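Local coordinates for protein YibA (Escherichia coli, PDB 1OYZ), which is of unknown function, is built from HEAT-like helical repeats and has only tentatively been assigned an oxidoreductase activity, at residues Thr259-Phe264 / Ile269-Ile274. Numbering follows the deposited sequence.
Sequences TMLYKF and IITSAI
Leu261 and Ile270 pack against each other where the last two helices of this HEAT-repeat protein, 254-261 and 268-277, meet beside the turn that joins them, forming a helical hairpin. The contact is mostly apolar, made largely by methyl groups. In Leu261, chi1 of -76° and chi2 of 175° turn the forked end toward the second helix, where its two methyls serve different partners. CD1 meets Ile274 CD1 tip to tip at 3.9 Å, while CD2 lies 3.8 Å from Ile270 CG2, the leucine and Ile270 side chains running alongside each other with opposite headings. CD2 also comes within 3.3 Å of Thr271 OG1, a hydroxyl at the margin of the contact that turns back in a weak hydrogen bond to Asn267 O, so a polar residue is accommodated beside the leucine. With an alanine in place of Leu261, Ile270 CG2 and Ile274 CD1 would probably lose their leucine partner, and a gap would open there beside Thr271. Ile270 presents CG2 to the leucine, while its extended CG1 arm (chi2 177°) takes CD1 the other way, to Met260, a selenomethionine, where it lies 3.7 Å from CB. Ile242 also touches Ile270, joining the hairpin to helix 239-248. The Phe264 side chain runs about square to that of Ile270, and its CD2 is 3.9 Å from Ile270 CD1, which approaches the ring obliquely. The same methyl also touches Met260 O, which accepts hydrogen bonds from both Lys263 N (2.8 Å) and Phe264 N (3.1 Å).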
loop_
_atom_site.group_PDB
_atom_site.type_symbol
_atom_site.label_atom_id
_atom_site.label_comp_id
_atom_site.label_asym_id
_atom_site.label_seq_id
_atom_site.Cartn_x
_atom_site.Cartn_y
_atom_site.Cartn_z
ATOM N N THR A 259 22.054 -19.032 -21.720
ATOM C CA THR A 259 21.124 -19.426 -22.774
ATOM C C THR A 259 20.152 -18.296 -23.180
ATOM O O THR A 259 19.819 -18.134 -24.363
ATOM C CB THR A 259 20.250 -20.616 -22.306
ATOM O OG1 THR A 259 21.061 -21.789 -22.191
ATOM C CG2 THR A 259 19.130 -20.876 -23.276
HETATM N N MSE A 260 19.683 -17.549 -22.181
HETATM C CA MSE A 260 18.711 -16.468 -22.391
HETATM C C MSE A 260 19.306 -15.291 -23.156
HETATM O O MSE A 260 18.589 -14.573 -23.868
HETATM C CB MSE A 260 18.161 -15.997 -21.047
HETATM C CG MSE A 260 17.440 -17.110 -20.288
HETATM SE SE MSE A 260 16.892 -16.504 -18.537
HETATM C CE MSE A 260 18.045 -17.577 -17.396
ATOM N N LEU A 261 20.613 -15.103 -23.001
ATOM C CA LEU A 261 21.317 -14.047 -23.708
ATOM C C LEU A 261 20.980 -14.114 -25.210
ATOM O O LEU A 261 20.768 -13.085 -25.854
ATOM C CB LEU A 261 22.847 -14.188 -23.511
ATOM C CG LEU A 261 23.503 -13.768 -22.181
ATOM C CD1 LEU A 261 24.999 -14.123 -22.173
ATOM C CD2 LEU A 261 23.325 -12.252 -21.978
ATOM N N TYR A 262 20.906 -15.326 -25.759
ATOM C CA TYR A 262 20.627 -15.485 -27.183
ATOM C C TYR A 262 19.144 -15.588 -27.489
ATOM O O TYR A 262 18.746 -15.678 -28.652
ATOM C CB TYR A 262 21.331 -16.739 -27.723
ATOM C CG TYR A 262 22.786 -16.836 -27.326
ATOM C CD1 TYR A 262 23.152 -17.317 -26.065
ATOM C CD2 TYR A 262 23.798 -16.392 -28.183
ATOM C CE1 TYR A 262 24.493 -17.350 -25.663
ATOM C CE2 TYR A 262 25.135 -16.419 -27.794
ATOM C CZ TYR A 262 25.474 -16.896 -26.531
ATOM O OH TYR A 262 26.789 -16.894 -26.138
ATOM N N LYS A 263 18.337 -15.561 -26.440
ATOM C CA LYS A 263 16.896 -15.693 -26.552
ATOM C C LYS A 263 16.120 -14.379 -26.596
ATOM O O LYS A 263 15.090 -14.294 -27.248
ATOM C CB LYS A 263 16.390 -16.568 -25.392
ATOM C CG LYS A 263 14.926 -16.953 -25.446
ATOM C CD LYS A 263 14.558 -17.901 -24.298
ATOM C CE LYS A 263 13.089 -18.317 -24.383
ATOM N NZ LYS A 263 12.699 -19.381 -23.410
ATOM N N PHE A 264 16.612 -13.357 -25.917
ATOM C CA PHE A 264 15.917 -12.064 -25.866
ATOM C C PHE A 264 16.731 -10.958 -26.548
ATOM O O PHE A 264 17.929 -10.809 -26.299
ATOM C CB PHE A 264 15.657 -11.707 -24.400
ATOM C CG PHE A 264 14.787 -12.716 -23.677
ATOM C CD1 PHE A 264 13.398 -12.578 -23.661
ATOM C CD2 PHE A 264 15.353 -13.822 -23.047
ATOM C CE1 PHE A 264 12.591 -13.525 -23.030
ATOM C CE2 PHE A 264 14.559 -14.768 -22.419
ATOM C CZ PHE A 264 13.173 -14.628 -22.405
ATOM N N ILE A 269 19.827 -6.793 -19.014
ATOM C CA ILE A 269 19.422 -7.147 -17.655
ATOM C C ILE A 269 19.908 -8.560 -17.293
ATOM O O ILE A 269 20.246 -8.852 -16.147
ATOM C CB ILE A 269 17.874 -7.008 -17.493
ATOM C CG1 ILE A 269 17.499 -7.163 -16.010
ATOM C CG2 ILE A 269 17.131 -8.009 -18.405
ATOM C CD1 ILE A 269 16.003 -7.063 -15.741
ATOM N N ILE A 270 19.963 -9.414 -18.301
ATOM C CA ILE A 270 20.440 -10.777 -18.153
ATOM C C ILE A 270 21.951 -10.719 -17.845
ATOM O O ILE A 270 22.447 -11.363 -16.903
ATOM C CB ILE A 270 20.176 -11.564 -19.469
ATOM C CG1 ILE A 270 18.674 -11.570 -19.757
ATOM C CG2 ILE A 270 20.727 -12.986 -19.375
ATOM C CD1 ILE A 270 18.281 -12.251 -21.049
ATOM N N THR A 271 22.669 -9.918 -18.623
ATOM C CA THR A 271 24.105 -9.780 -18.437
ATOM C C THR A 271 24.401 -9.249 -17.054
ATOM O O THR A 271 25.379 -9.651 -16.430
ATOM C CB THR A 271 24.707 -8.844 -19.511
ATOM O OG1 THR A 271 24.511 -9.433 -20.801
ATOM C CG2 THR A 271 26.207 -8.633 -19.287
ATOM N N SER A 272 23.543 -8.363 -16.560
ATOM C CA SER A 272 23.736 -7.803 -15.219
ATOM C C SER A 272 23.704 -8.896 -14.166
ATOM O O SER A 272 24.554 -8.965 -13.288
ATOM C CB SER A 272 22.633 -6.799 -14.868
ATOM O OG SER A 272 22.679 -5.677 -15.724
ATOM N N ALA A 273 22.682 -9.728 -14.255
ATOM C CA ALA A 273 22.512 -10.811 -13.311
ATOM C C ALA A 273 23.737 -11.706 -13.424
ATOM O O ALA A 273 24.302 -12.119 -12.413
ATOM C CB ALA A 273 21.237 -11.588 -13.630
ATOM N N ILE A 274 24.165 -11.997 -14.648
ATOM C CA ILE A 274 25.338 -12.843 -14.823
ATOM C C ILE A 274 26.598 -12.257 -14.185
ATOM O O ILE A 274 27.409 -12.986 -13.597
ATOM C CB ILE A 274 25.604 -13.105 -16.297
ATOM C CG1 ILE A 274 24.418 -13.873 -16.893
ATOM C CG2 ILE A 274 26.923 -13.851 -16.448
ATOM C CD1 ILE A 274 24.604 -14.293 -18.319
#